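Local atomic coordinates of uncharacterized protein (Uncultured organism, PDB entry 5IBZ), a protein that belongs to the cyclase family, whose members are generally assigned arylformamidase activity, and was crystallised with acetylphosphate bound. Residues Ile104-Gln109 with Gly314-Pro319. Residues are numbered along the deposited sequence; the frame is centred on the assembly and turned at random.
Sequences IYMPLQ and GSPLNP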
loop_
_atom_site.group_PDB
_atom_site.type_symbol
_atom_site.label_atom_id
_atom_site.label_comp_id
_atom_site.label_asym_id
_atom_site.label_seq_id
_atom_site.Cartn_x
_atom_site.Cartn_y
_atom_site.Cartn_z
ATOM N N ILE B 104 -3.110 -5.045 -4.266
ATOM C CA ILE B 104 -1.834 -5.554 -3.813
ATOM C C ILE B 104 -0.902 -4.388 -3.485
ATOM O O ILE B 104 -0.928 -3.344 -4.158
ATOM C CB ILE B 104 -1.185 -6.468 -4.875
ATOM C CG1 ILE B 104 0.032 -7.200 -4.308
ATOM C CG2 ILE B 104 -0.788 -5.681 -6.105
ATOM C CD1 ILE B 104 -0.262 -8.618 -3.907
ATOM N N TYR B 105 -0.127 -4.564 -2.413
ATOM C CA TYR B 105 1.023 -3.714 -2.100
ATOM C C TYR B 105 2.231 -4.612 -2.164
ATOM O O TYR B 105 2.303 -5.585 -1.434
ATOM C CB TYR B 105 0.937 -3.083 -0.702
ATOM C CG TYR B 105 2.030 -2.070 -0.426
ATOM C CD1 TYR B 105 2.098 -0.889 -1.135
ATOM C CD2 TYR B 105 2.986 -2.295 0.545
ATOM C CE1 TYR B 105 3.099 0.052 -0.872
ATOM C CE2 TYR B 105 3.977 -1.367 0.810
ATOM C CZ TYR B 105 4.021 -0.198 0.108
ATOM O OH TYR B 105 5.003 0.754 0.358
HETATM N N MSE B 106 3.206 -4.313 -3.005
HETATM C CA MSE B 106 4.396 -5.148 -2.969
HETATM C C MSE B 106 5.644 -4.441 -3.424
HETATM O O MSE B 106 5.576 -3.499 -4.231
HETATM C CB MSE B 106 4.198 -6.388 -3.853
HETATM C CG MSE B 106 4.050 -6.067 -5.308
HETATM SE SE MSE B 106 3.671 -7.646 -6.390
HETATM C CE MSE B 106 5.323 -8.645 -6.215
ATOM N N PRO B 107 6.790 -4.912 -2.937
ATOM C CA PRO B 107 8.014 -4.503 -3.596
ATOM C C PRO B 107 8.069 -5.099 -4.988
ATOM O O PRO B 107 7.688 -6.256 -5.178
ATOM C CB PRO B 107 9.124 -5.093 -2.709
ATOM C CG PRO B 107 8.458 -5.716 -1.536
ATOM C CD PRO B 107 7.038 -5.977 -1.949
ATOM N N LEU B 108 8.563 -4.347 -5.952
ATOM C CA LEU B 108 8.722 -4.901 -7.283
ATOM C C LEU B 108 9.892 -5.878 -7.309
ATOM O O LEU B 108 10.018 -6.637 -8.257
ATOM C CB LEU B 108 8.886 -3.775 -8.312
ATOM C CG LEU B 108 7.677 -2.848 -8.394
ATOM C CD1 LEU B 108 7.892 -1.769 -9.469
ATOM C CD2 LEU B 108 6.390 -3.598 -8.700
ATOM N N GLN B 109 10.711 -5.872 -6.256
ATOM C CA GLN B 109 11.753 -6.882 -6.054
ATOM C C GLN B 109 11.302 -7.897 -4.999
ATOM O O GLN B 109 12.133 -8.526 -4.337
ATOM C CB GLN B 109 13.086 -6.234 -5.604
ATOM C CG GLN B 109 13.752 -5.300 -6.609
ATOM C CD GLN B 109 13.019 -3.978 -6.813
ATOM O OE1 GLN B 109 12.749 -3.257 -5.862
ATOM N NE2 GLN B 109 12.631 -3.703 -8.066
ATOM N N GLY B 314 12.478 -2.678 -11.933
ATOM C CA GLY B 314 12.298 -4.116 -12.057
ATOM C C GLY B 314 10.817 -4.407 -12.139
ATOM O O GLY B 314 9.997 -3.496 -12.149
ATOM N N SER B 315 10.461 -5.679 -12.159
ATOM C CA SER B 315 9.071 -6.071 -12.274
ATOM C C SER B 315 8.842 -7.473 -11.761
ATOM O O SER B 315 9.699 -8.331 -11.958
ATOM C CB SER B 315 8.642 -6.035 -13.728
ATOM O OG SER B 315 7.300 -6.448 -13.865
ATOM N N PRO B 316 7.674 -7.722 -11.156
ATOM C CA PRO B 316 7.216 -9.098 -10.986
ATOM C C PRO B 316 6.841 -9.680 -12.324
ATOM O O PRO B 316 6.637 -8.964 -13.310
ATOM C CB PRO B 316 5.995 -8.975 -10.056
ATOM C CG PRO B 316 5.556 -7.611 -10.180
ATOM C CD PRO B 316 6.728 -6.756 -10.573
ATOM N N LEU B 317 6.795 -10.997 -12.376
ATOM C CA LEU B 317 6.327 -11.648 -13.586
ATOM C C LEU B 317 5.928 -13.076 -13.298
ATOM O O LEU B 317 6.110 -13.580 -12.201
ATOM C CB LEU B 317 7.386 -11.605 -14.667
ATOM C CG LEU B 317 8.580 -12.509 -14.427
ATOM C CD1 LEU B 317 9.168 -12.915 -15.799
ATOM C CD2 LEU B 317 9.632 -11.811 -13.625
ATOM N N ASN B 318 5.339 -13.689 -14.325
ATOM C CA ASN B 318 5.036 -15.106 -14.315
ATOM C C ASN B 318 5.682 -15.705 -15.556
ATOM O O ASN B 318 5.069 -15.781 -16.617
ATOM C CB ASN B 318 3.538 -15.343 -14.297
ATOM C CG ASN B 318 3.196 -16.791 -14.259
ATOM O OD1 ASN B 318 4.060 -17.633 -14.066
ATOM N ND2 ASN B 318 1.936 -17.103 -14.471
ATOM N N PRO B 319 6.955 -16.089 -15.445
ATOM C CA PRO B 319 7.601 -16.650 -16.648
ATOM C C PRO B 319 6.997 -17.998 -17.031
ATOM O O PRO B 319 6.856 -18.852 -16.138
ATOM C CB PRO B 319 9.068 -16.819 -16.217
ATOM C CG PRO B 319 9.157 -16.261 -14.812
ATOM C CD PRO B 319 7.774 -16.274 -14.251
#
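M106 and L108 both reach the pyrrolidine ring of P316, and these apolar touches carry the contact. M106 is selenomethionine. Its chain bends at chi3 (-67°), turning the end methyl CE to the ring, 3.9 Å from P316 CB. L108 meets the ring at another atom: its CD2 lies 3.7 Å from P316 CD. Its other methyl, CD1, sits 3.8 Å from the carbonyl oxygen G314 O. That oxygen is buried here and has no hydrogen-bond partner in the model.

The Q109 side chain bends at chi2 (71°), which turns CD, and with it the amide group, back toward 314-319. Q109 NE2 lies 4.0 Å from G314 N, too long for a hydrogen bond, and both are donors. Its OE1 is bonded to the backbone N of D102 of a neighbouring subunit, another copy of the protein. Within 314-319, S315 OG donates to P316 O at 2.7 Å, in the carbonyl plane and on a lone pair, and also bonds to L307 N.

The strands of the two segments belong to different sheets. Strand 314-316 is the outermost strand, within this chain, of the main mixed sheet, where S315 pairs with W114 of strand 113-115. Strand 97-107 pairs with 73-76 and, through I104 to P107, with a strand of that subunit. Q109 follows it beside R69 and D115 of the acetylphosphate pocket.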